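Local atomic coordinates of molinate hydrolase (Gulosibacter molinativorax, PDB entry 4UB9), a protein that hydrolyses the thiocarbamate herbicide molinate and is a zinc-binding member of the amidohydrolase family. Residues Ile112-Leu115 against Ala116-Gly120; Val141-Thr144 against Trp145-Leu148; Met196-Thr199 against Phe200-Met204; His391-Pro394 against Trp395-Gly398. All coordinates share one frame; numbering follows the deposited sequence.

Contact 1: Ile112-Leu115 against Ala116-Gly120; sequences IEYL and ARFEG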
loop_
_atom_site.group_PDB
_atom_site.type_symbol
_atom_site.label_atom_id
_atom_site.label_comp_id
_atom_site.label_asym_id
_atom_site.label_seq_id
_atom_site.Cartn_x
_atom_site.Cartn_y
_atom_site.Cartn_z
ATOM N N ILE A 112 13.434 -2.981 -10.020
ATOM C CA ILE A 112 14.388 -2.066 -9.444
ATOM C C ILE A 112 15.751 -2.728 -9.397
ATOM O O ILE A 112 16.729 -2.172 -9.897
ATOM C CB ILE A 112 14.016 -1.614 -8.056
ATOM C CG1 ILE A 112 12.713 -0.815 -8.069
ATOM C CG2 ILE A 112 15.114 -0.702 -7.492
ATOM C CD1 ILE A 112 12.130 -0.613 -6.697
ATOM N N GLU A 113 15.795 -3.897 -8.770
ATOM C CA GLU A 113 17.062 -4.590 -8.517
ATOM C C GLU A 113 17.754 -4.945 -9.810
ATOM O O GLU A 113 18.952 -4.714 -9.976
ATOM C CB GLU A 113 16.899 -5.833 -7.630
ATOM C CG GLU A 113 15.977 -6.913 -8.182
ATOM C CD GLU A 113 15.435 -7.841 -7.101
ATOM O OE1 GLU A 113 16.080 -8.888 -6.808
ATOM O OE2 GLU A 113 14.324 -7.566 -6.581
ATOM N N TYR A 114 16.988 -5.395 -10.777
ATOM C CA TYR A 114 17.556 -5.735 -12.088
ATOM C C TYR A 114 18.119 -4.510 -12.832
ATOM O O TYR A 114 19.248 -4.518 -13.322
ATOM C CB TYR A 114 16.457 -6.375 -12.891
ATOM C CG TYR A 114 16.693 -6.754 -14.344
ATOM C CD1 TYR A 114 17.362 -7.948 -14.691
ATOM C CD2 TYR A 114 16.137 -6.022 -15.367
ATOM C CE1 TYR A 114 17.492 -8.346 -16.012
ATOM C CE2 TYR A 114 16.256 -6.428 -16.706
ATOM C CZ TYR A 114 16.950 -7.569 -17.012
ATOM O OH TYR A 114 17.050 -7.943 -18.321
ATOM N N LEU A 115 17.334 -3.447 -12.919
ATOM C CA LEU A 115 17.818 -2.285 -13.684
ATOM C C LEU A 115 18.983 -1.579 -12.989
ATOM O O LEU A 115 19.843 -0.997 -13.653
ATOM C CB LEU A 115 16.687 -1.309 -13.979
ATOM C CG LEU A 115 15.660 -1.884 -14.989
ATOM C CD1 LEU A 115 14.427 -0.994 -15.115
ATOM C CD2 LEU A 115 16.283 -2.059 -16.345
ATOM N N ALA A 116 18.980 -1.591 -11.666
ATOM C CA ALA A 116 20.062 -0.941 -10.947
ATOM C C ALA A 116 21.317 -1.784 -11.057
ATOM O O ALA A 116 22.433 -1.279 -11.223
ATOM C CB ALA A 116 19.696 -0.717 -9.503
ATOM N N ARG A 117 21.133 -3.082 -10.982
ATOM C CA ARG A 117 22.292 -3.951 -10.982
ATOM C C ARG A 117 23.038 -3.853 -12.282
ATOM O O ARG A 117 24.242 -3.953 -12.315
ATOM C CB ARG A 117 21.881 -5.403 -10.711
ATOM C CG ARG A 117 23.052 -6.348 -10.405
ATOM C CD ARG A 117 22.565 -7.793 -10.273
ATOM N NE ARG A 117 21.639 -8.011 -9.180
ATOM C CZ ARG A 117 22.005 -8.165 -7.909
ATOM N NH1 ARG A 117 23.278 -8.121 -7.565
ATOM N NH2 ARG A 117 21.076 -8.342 -6.960
ATOM N N PHE A 118 22.311 -3.710 -13.386
ATOM C CA PHE A 118 22.968 -3.758 -14.704
ATOM C C PHE A 118 23.138 -2.439 -15.421
ATOM O O PHE A 118 23.603 -2.432 -16.544
ATOM C CB PHE A 118 22.278 -4.785 -15.581
ATOM C CG PHE A 118 22.325 -6.149 -14.973
ATOM C CD1 PHE A 118 23.544 -6.780 -14.792
ATOM C CD2 PHE A 118 21.195 -6.741 -14.468
ATOM C CE1 PHE A 118 23.629 -8.014 -14.169
ATOM C CE2 PHE A 118 21.263 -7.981 -13.834
ATOM C CZ PHE A 118 22.491 -8.613 -13.689
ATOM N N GLU A 119 22.819 -1.326 -14.756
ATOM C CA GLU A 119 22.996 0.003 -15.351
ATOM C C GLU A 119 24.455 0.154 -15.769
ATOM O O GLU A 119 25.326 -0.163 -15.006
ATOM C CB GLU A 119 22.624 1.162 -14.412
ATOM C CG GLU A 119 22.529 2.494 -15.170
ATOM C CD GLU A 119 21.799 3.617 -14.449
ATOM O OE1 GLU A 119 21.760 3.612 -13.202
ATOM O OE2 GLU A 119 21.257 4.521 -15.133
ATOM N N GLY A 120 24.689 0.626 -16.990
ATOM C CA GLY A 120 26.030 0.688 -17.558
ATOM C C GLY A 120 26.273 -0.431 -18.573
ATOM O O GLY A 120 27.171 -0.317 -19.402
#
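Tyr114 and Phe118, one helical turn apart, meet in an offset edge-to-face pair: the edge of Phe118 is turned toward the face of Tyr114, with the ring planes 74° apart and the centroids separated by 5.8 Å. The touching atoms are Tyr114 CD1 and Phe118 CE2, at 4.0 Å. Different first torsions bring the rings together, since Tyr114 carries CG anti to its N (chi1 176°) whereas Phe118 carries CG beside its N (chi1 -60°). Phe118 CD2 also comes within 3.2 Å of Tyr114 O, the carbonyl that accepts from Phe118 N. Arg117 CG lies over the rim of one face of the Phe118 ring. These i to i+4 relations belong to helix 111-118, where Ala116 N donates to Ile112 O at 2.9 Å and Arg117 N to Glu113 O at 2.9 Å. The charged ends of Glu113, Arg117 and Glu119 reach the second subunit: Arg117 NH1 and Glu119 OE1 form reciprocal salt bridges with Glu119 and Arg117 of that copy, and Glu113 OE1 is bonded to its Ser197. Within the chain, Val125 of helix 122-135 packs against both aromatic side chains, and Tyr114 OH is hydrogen-bonded to the backbone N of Asp102.

Contact 2: Val141-Thr144 against Trp145-Leu148; sequences VFDT and WNAL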
loop_
_atom_site.group_PDB
_atom_site.type_symbol
_atom_site.label_atom_id
_atom_site.label_comp_id
_atom_site.label_asym_id
_atom_site.label_seq_id
_atom_site.Cartn_x
_atom_site.Cartn_y
_atom_site.Cartn_z
ATOM N N VAL A 141 15.381 -13.130 -33.540
ATOM C CA VAL A 141 14.399 -12.670 -32.582
ATOM C C VAL A 141 13.825 -11.308 -32.945
ATOM O O VAL A 141 14.532 -10.409 -33.395
ATOM C CB VAL A 141 14.935 -12.604 -31.124
ATOM C CG1 VAL A 141 15.252 -13.998 -30.610
ATOM C CG2 VAL A 141 16.129 -11.698 -31.008
ATOM N N PHE A 142 12.542 -11.170 -32.685
ATOM C CA PHE A 142 11.825 -9.907 -32.866
ATOM C C PHE A 142 11.452 -9.383 -31.521
ATOM O O PHE A 142 10.584 -9.938 -30.817
ATOM C CB PHE A 142 10.602 -10.130 -33.729
ATOM C CG PHE A 142 10.946 -10.436 -35.133
ATOM C CD1 PHE A 142 11.185 -9.429 -36.043
ATOM C CD2 PHE A 142 11.094 -11.743 -35.552
ATOM C CE1 PHE A 142 11.527 -9.711 -37.375
ATOM C CE2 PHE A 142 11.441 -12.030 -36.859
ATOM C CZ PHE A 142 11.654 -11.006 -37.773
ATOM N N ASP A 143 12.148 -8.319 -31.146
ATOM C CA ASP A 143 11.965 -7.659 -29.857
ATOM C C ASP A 143 10.967 -6.502 -29.963
ATOM O O ASP A 143 11.176 -5.517 -30.640
ATOM C CB ASP A 143 13.289 -7.166 -29.300
ATOM C CG ASP A 143 13.144 -6.506 -27.922
ATOM O OD1 ASP A 143 12.239 -5.633 -27.742
ATOM O OD2 ASP A 143 13.962 -6.818 -27.022
ATOM N N THR A 144 9.920 -6.643 -29.199
ATOM C CA THR A 144 8.675 -5.893 -29.355
ATOM C C THR A 144 8.519 -4.762 -28.312
ATOM O O THR A 144 7.618 -3.930 -28.374
ATOM C CB THR A 144 7.594 -6.977 -29.261
ATOM O OG1 THR A 144 7.202 -7.375 -30.586
ATOM C CG2 THR A 144 6.494 -6.616 -28.487
ATOM N N TRP A 145 9.428 -4.751 -27.353
ATOM C CA TRP A 145 9.484 -3.736 -26.316
ATOM C C TRP A 145 10.809 -3.805 -25.571
ATOM O O TRP A 145 11.163 -4.809 -24.953
ATOM C CB TRP A 145 8.361 -3.848 -25.276
ATOM C CG TRP A 145 8.433 -2.726 -24.216
ATOM C CD1 TRP A 145 8.011 -1.444 -24.362
ATOM C CD2 TRP A 145 8.981 -2.809 -22.915
ATOM N NE1 TRP A 145 8.249 -0.726 -23.230
ATOM C CE2 TRP A 145 8.826 -1.549 -22.314
ATOM C CE3 TRP A 145 9.563 -3.833 -22.186
ATOM C CZ2 TRP A 145 9.241 -1.283 -21.019
ATOM C CZ3 TRP A 145 9.980 -3.577 -20.912
ATOM C CH2 TRP A 145 9.826 -2.305 -20.339
ATOM N N ASN A 146 11.517 -2.701 -25.626
ATOM C CA ASN A 146 12.832 -2.605 -25.069
ATOM C C ASN A 146 13.213 -1.144 -25.049
ATOM O O ASN A 146 12.483 -0.308 -25.579
ATOM C CB ASN A 146 13.812 -3.394 -25.923
ATOM C CG ASN A 146 15.002 -3.902 -25.128
ATOM O OD1 ASN A 146 15.546 -3.207 -24.267
ATOM N ND2 ASN A 146 15.412 -5.125 -25.417
ATOM N N ALA A 147 14.363 -0.853 -24.459
ATOM C CA ALA A 147 14.940 0.488 -24.501
ATOM C C ALA A 147 15.729 0.698 -25.782
ATOM O O ALA A 147 16.661 -0.050 -26.090
ATOM C CB ALA A 147 15.829 0.723 -23.318
ATOM N N LEU A 148 15.368 1.756 -26.504
ATOM C CA LEU A 148 15.899 2.002 -27.816
ATOM C C LEU A 148 17.412 2.028 -27.880
ATOM O O LEU A 148 18.011 1.382 -28.723
ATOM C CB LEU A 148 15.327 3.294 -28.395
ATOM C CG LEU A 148 15.692 3.570 -29.861
ATOM C CD1 LEU A 148 15.222 2.480 -30.821
ATOM C CD2 LEU A 148 15.091 4.888 -30.278
#
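Asp143 grips the two residues that follow Thr144 with its two carboxylate oxygens. OD1 receives the backbone N-H of Trp145, an Asx turn, with Asp143 OD1 and Trp145 N 3.0 Å apart and an N-H...O angle of 136°, so this bond is bent. The other, from Asn146 ND2 to Asp143 OD2, is shorter at 2.7 Å and straighter at 166°; the amide donates in its own plane but reaches OD2 from above the carboxylate plane, the two planes standing 31° apart. Asp143 CG is anti to the backbone N, which places the carboxylate beside its own carbonyl carbon, facing Trp145 N and Asn146. In the next shell, Asn146 OD1 accepts from Ala147 N at 2.6 Å, in the carbonyl plane on a lone pair, and the backbone N of Leu100 is a second donor to Asp143 OD2. Two donors on OD2 and one on OD1 would help offset the charge of this buried carboxylate and probably fix its rotation. Thr144 has its side chain about 7 Å from the bound zinc ion, in the loop after strand 138-143, consistent with a TIM-barrel amidohydrolase. Trp145 stacks on Phe208. Strand 138-143 pairs in parallel with strands 88-95 and 167-170, and the loop leads through Ala147, the N-cap, into helix 148-159.

Contact 3: Met196-Thr199 against Phe200-Met204; sequences MSRT and FADRM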
loop_
_atom_site.group_PDB
_atom_site.type_symbol
_atom_site.label_atom_id
_atom_site.label_comp_id
_atom_site.label_asym_id
_atom_site.label_seq_id
_atom_site.Cartn_x
_atom_site.Cartn_y
_atom_site.Cartn_z
ATOM N N MET A 196 11.819 3.694 -4.319
ATOM C CA MET A 196 13.017 3.967 -5.098
ATOM C C MET A 196 13.133 5.488 -5.306
ATOM O O MET A 196 12.172 6.213 -5.083
ATOM C CB MET A 196 12.960 3.280 -6.449
ATOM C CG MET A 196 11.922 3.875 -7.380
ATOM S SD MET A 196 11.540 2.865 -8.828
ATOM C CE MET A 196 13.138 2.876 -9.625
ATOM N N SER A 197 14.316 5.950 -5.696
ATOM C CA SER A 197 14.494 7.348 -5.946
ATOM C C SER A 197 13.669 7.752 -7.174
ATOM O O SER A 197 13.586 7.003 -8.153
ATOM C CB SER A 197 15.970 7.724 -6.160
ATOM O OG SER A 197 16.506 7.089 -7.301
ATOM N N ARG A 198 13.109 8.951 -7.121
ATOM C CA ARG A 198 12.439 9.523 -8.271
ATOM C C ARG A 198 13.427 9.718 -9.414
ATOM O O ARG A 198 13.114 9.452 -10.582
ATOM C CB ARG A 198 11.777 10.825 -7.876
ATOM C CG ARG A 198 11.011 11.533 -8.978
ATOM C CD ARG A 198 10.430 12.837 -8.425
ATOM N NE ARG A 198 11.371 13.713 -7.694
ATOM C CZ ARG A 198 12.485 14.295 -8.174
ATOM N NH1 ARG A 198 12.905 14.108 -9.430
ATOM N NH2 ARG A 198 13.206 15.064 -7.360
ATOM N N THR A 199 14.639 10.132 -9.080
ATOM C CA THR A 199 15.648 10.397 -10.111
ATOM C C THR A 199 15.936 9.134 -10.931
ATOM O O THR A 199 15.958 9.172 -12.172
ATOM C CB THR A 199 16.959 10.870 -9.474
ATOM O OG1 THR A 199 16.711 12.055 -8.724
ATOM C CG2 THR A 199 17.987 11.160 -10.555
ATOM N N PHE A 200 16.124 8.005 -10.242
ATOM C CA PHE A 200 16.421 6.731 -10.941
ATOM C C PHE A 200 15.200 6.252 -11.722
ATOM O O PHE A 200 15.301 5.864 -12.860
ATOM C CB PHE A 200 16.860 5.657 -9.955
ATOM C CG PHE A 200 17.216 4.335 -10.600
ATOM C CD1 PHE A 200 18.132 4.272 -11.632
ATOM C CD2 PHE A 200 16.631 3.178 -10.178
ATOM C CE1 PHE A 200 18.438 3.072 -12.245
ATOM C CE2 PHE A 200 16.938 1.967 -10.766
ATOM C CZ PHE A 200 17.851 1.911 -11.792
ATOM N N ALA A 201 14.033 6.334 -11.106
ATOM C CA ALA A 201 12.793 5.938 -11.778
ATOM C C ALA A 201 12.557 6.750 -13.052
ATOM O O ALA A 201 12.209 6.206 -14.089
ATOM C CB ALA A 201 11.613 6.075 -10.854
ATOM N N ASP A 202 12.828 8.048 -12.991
ATOM C CA ASP A 202 12.651 8.916 -14.172
ATOM C C ASP A 202 13.645 8.591 -15.253
ATOM O O ASP A 202 13.350 8.612 -16.443
ATOM C CB ASP A 202 12.760 10.422 -13.804
ATOM C CG ASP A 202 11.567 10.925 -13.035
ATOM O OD1 ASP A 202 10.523 10.239 -12.953
ATOM O OD2 ASP A 202 11.655 12.019 -12.449
ATOM N N ARG A 203 14.862 8.335 -14.850
ATOM C CA ARG A 203 15.916 8.032 -15.844
ATOM C C ARG A 203 15.594 6.726 -16.588
ATOM O O ARG A 203 15.797 6.612 -17.785
ATOM C CB ARG A 203 17.293 7.967 -15.156
ATOM C CG ARG A 203 18.446 7.658 -16.117
ATOM C CD ARG A 203 19.778 7.953 -15.510
ATOM N NE ARG A 203 20.176 6.971 -14.494
ATOM C CZ ARG A 203 20.291 7.202 -13.182
ATOM N NH1 ARG A 203 19.928 8.356 -12.634
ATOM N NH2 ARG A 203 20.729 6.236 -12.378
ATOM N N MET A 204 15.045 5.764 -15.863
ATOM C CA MET A 204 14.679 4.483 -16.466
ATOM C C MET A 204 13.459 4.621 -17.350
ATOM O O MET A 204 13.431 4.109 -18.480
ATOM C CB MET A 204 14.396 3.420 -15.401
ATOM C CG MET A 204 15.603 3.006 -14.579
ATOM S SD MET A 204 16.928 2.227 -15.537
ATOM C CE MET A 204 18.020 3.604 -15.864
#
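The Phe200 ring is met obliquely by Met196 CE, 3.5 Å from Phe200 CD2; over one face lies Met204 CG, 3.6 Å above the plane and displaced toward the rim, while Arg203 CZ stands at the edge in the ring plane. Met196 CE also touches Ala201 CB at 3.8 Å; the thioether chain, bent at chi3 (-63°), crosses Phe200 at about a right angle. The Arg198 guanidinium has Asp202 OD2 at its edge, near its plane, but the pair is a long salt bridge, with NH1 3.9 Å from that oxygen and the planes 38° apart. Asp202 has a further ion pair, from OD1 to Arg193. The Arg203 guanidinium meets Thr199 CG2 at its edge; its NE is paired with Glu119 and its NH1 with Asp380 of the second subunit, whose Arg117 makes a cation-pi contact with Phe200. Ser197 OG accepts from Phe200 N at 3.1 Å and is also hydrogen-bonded to Glu113 of the second subunit. Ala201 N donates to Ser197 O at 3.1 Å, and Asp202 N to Arg198 O at 2.8 Å. A serine hydroxyl taking the N-H three residues on is the classic side-chain N-cap, here opening helix 198-209 at a subunit interface.

Contact 4: His391-Pro394 against Trp395-Gly398; sequences HERP and WTLG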
loop_
_atom_site.group_PDB
_atom_site.type_symbol
_atom_site.label_atom_id
_atom_site.label_comp_id
_atom_site.label_asym_id
_atom_site.label_seq_id
_atom_site.Cartn_x
_atom_site.Cartn_y
_atom_site.Cartn_z
ATOM N N HIS A 391 7.628 -24.791 -14.047
ATOM C CA HIS A 391 7.345 -25.877 -14.980
ATOM C C HIS A 391 6.492 -25.380 -16.152
ATOM O O HIS A 391 5.325 -25.023 -15.988
ATOM C CB HIS A 391 6.629 -27.035 -14.269
ATOM C CG HIS A 391 6.306 -28.186 -15.162
ATOM N ND1 HIS A 391 7.277 -28.961 -15.761
ATOM C CD2 HIS A 391 5.116 -28.711 -15.547
ATOM C CE1 HIS A 391 6.706 -29.885 -16.514
ATOM N NE2 HIS A 391 5.396 -29.765 -16.385
ATOM N N GLU A 392 7.096 -25.376 -17.314
ATOM C CA GLU A 392 6.440 -24.911 -18.551
ATOM C C GLU A 392 6.006 -23.448 -18.414
ATOM O O GLU A 392 4.951 -23.036 -18.879
ATOM C CB GLU A 392 5.273 -25.830 -18.936
ATOM C CG GLU A 392 5.758 -27.199 -19.433
ATOM C CD GLU A 392 4.671 -28.258 -19.594
ATOM O OE1 GLU A 392 3.439 -27.974 -19.415
ATOM O OE2 GLU A 392 5.092 -29.423 -19.817
ATOM N N ARG A 393 6.891 -22.673 -17.797
ATOM C CA ARG A 393 6.692 -21.251 -17.669
ATOM C C ARG A 393 6.761 -20.652 -19.070
ATOM O O ARG A 393 7.718 -20.878 -19.793
ATOM C CB ARG A 393 7.765 -20.622 -16.797
ATOM C CG ARG A 393 7.405 -19.202 -16.412
ATOM C CD ARG A 393 8.235 -18.598 -15.284
ATOM N NE ARG A 393 9.338 -17.854 -15.867
ATOM C CZ ARG A 393 9.443 -16.547 -15.900
ATOM N NH1 ARG A 393 8.548 -15.769 -15.324
ATOM N NH2 ARG A 393 10.475 -16.035 -16.517
ATOM N N PRO A 394 5.786 -19.831 -19.440
ATOM C CA PRO A 394 5.788 -19.332 -20.822
ATOM C C PRO A 394 6.806 -18.250 -21.130
ATOM O O PRO A 394 7.117 -18.032 -22.300
ATOM C CB PRO A 394 4.346 -18.831 -21.023
ATOM C CG PRO A 394 3.806 -18.624 -19.662
ATOM C CD PRO A 394 4.533 -19.539 -18.739
ATOM N N TRP A 395 7.350 -17.643 -20.083
ATOM C CA TRP A 395 8.190 -16.419 -20.197
ATOM C C TRP A 395 9.701 -16.615 -19.971
ATOM O O TRP A 395 10.470 -15.666 -19.903
ATOM C CB TRP A 395 7.684 -15.390 -19.230
ATOM C CG TRP A 395 6.224 -15.126 -19.421
ATOM C CD1 TRP A 395 5.632 -14.685 -20.540
ATOM C CD2 TRP A 395 5.193 -15.306 -18.472
ATOM N NE1 TRP A 395 4.281 -14.542 -20.356
ATOM C CE2 TRP A 395 3.983 -14.949 -19.092
ATOM C CE3 TRP A 395 5.158 -15.767 -17.153
ATOM C CZ2 TRP A 395 2.745 -14.981 -18.427
ATOM C CZ3 TRP A 395 3.903 -15.834 -16.493
ATOM C CH2 TRP A 395 2.729 -15.420 -17.133
ATOM N N THR A 396 10.119 -17.876 -19.994
ATOM C CA THR A 396 11.509 -18.242 -19.788
ATOM C C THR A 396 12.243 -18.360 -21.131
ATOM O O THR A 396 12.131 -19.341 -21.831
ATOM C CB THR A 396 11.619 -19.554 -19.005
ATOM O OG1 THR A 396 10.885 -19.445 -17.774
ATOM C CG2 THR A 396 13.064 -19.874 -18.704
ATOM N N LEU A 397 12.932 -17.300 -21.485
ATOM C CA LEU A 397 13.597 -17.216 -22.762
ATOM C C LEU A 397 14.557 -18.402 -22.958
ATOM O O LEU A 397 15.301 -18.733 -22.059
ATOM C CB LEU A 397 14.399 -15.916 -22.868
ATOM C CG LEU A 397 14.998 -15.619 -24.239
ATOM C CD1 LEU A 397 13.931 -15.437 -25.299
ATOM C CD2 LEU A 397 15.874 -14.384 -24.152
ATOM N N GLY A 398 14.553 -18.967 -24.157
ATOM C CA GLY A 398 15.462 -20.072 -24.512
ATOM C C GLY A 398 14.734 -21.386 -24.598
ATOM O O GLY A 398 15.210 -22.308 -25.221
#
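Arg393 carries CG anti to its backbone N and turns at chi3 (94°), which folds its guanidinium back across Trp395 and Thr396. Trp395 has the other kind of first torsion, CG beside the backbone N (chi1 -54°), and this lays the indole alongside Pro394, the two side chains pointing the same way. Pro394 CG then sits 3.8 Å from the centroid of the six-membered ring of Trp395 and only 12° off the ring normal, a CH-pi contact over the face. The proline ring's closest approach to the indole carbons is Pro394 CG to Trp395 CE2, at 3.7 Å. At the edge of the indole, Arg393 NH1 lies 3.9 Å from Trp395 CE3, so the guanidinium meets the ring near the ring plane. The guanidinium in turn has Trp395 CB 3.8 Å above its plane, toward the rim of one face. Its polar hold is Arg393 NE to Thr396 OG1, a hydrogen bond of 2.9 Å with the hydroxyl oxygen slightly tilted from the guanidinium plane. This side-chain link joins the first and last residues of a type I beta turn, Arg393 to Thr396, with Pro394 and Trp395 as its central pair. The Trp395 side chain is about 8 Å from that of His302, a zinc ligand. The turn lies in the loop between helices 387-390 and 400-410; helix 333-341 packs against it through Gln335 on Pro394 and Met339 on Trp395, and Trp395 and Leu397 make backbone hydrogen bonds with Gly375, in the chain that follows strand 368-370.

How the contacts relate
Along the chain the contacts follow in order, 1 to 4. Contacts 1 and 3 form a pair: their centres are 12 Å apart, helices 111-118 and 198-209 touch, and a salt bridge of 2.8 Å joins Glu119 OE2 to Arg203 NE. Both also meet the second subunit, so this helix pair contributes to the assembly interface. Contacts 2 and 4 lie deeper, with centres 18 Å apart; contact 2 spans the end of strand 138-143 and its loop, contact 4 the loop between helices 387-390 and 400-410, their nearest side chains about 7 and 10 Å from the zinc ion. Contacts 3 and 4 are the most distant, at 29 Å between centres, whereas contact 1 comes within about 7 Å of contact 2 at the nearest atoms.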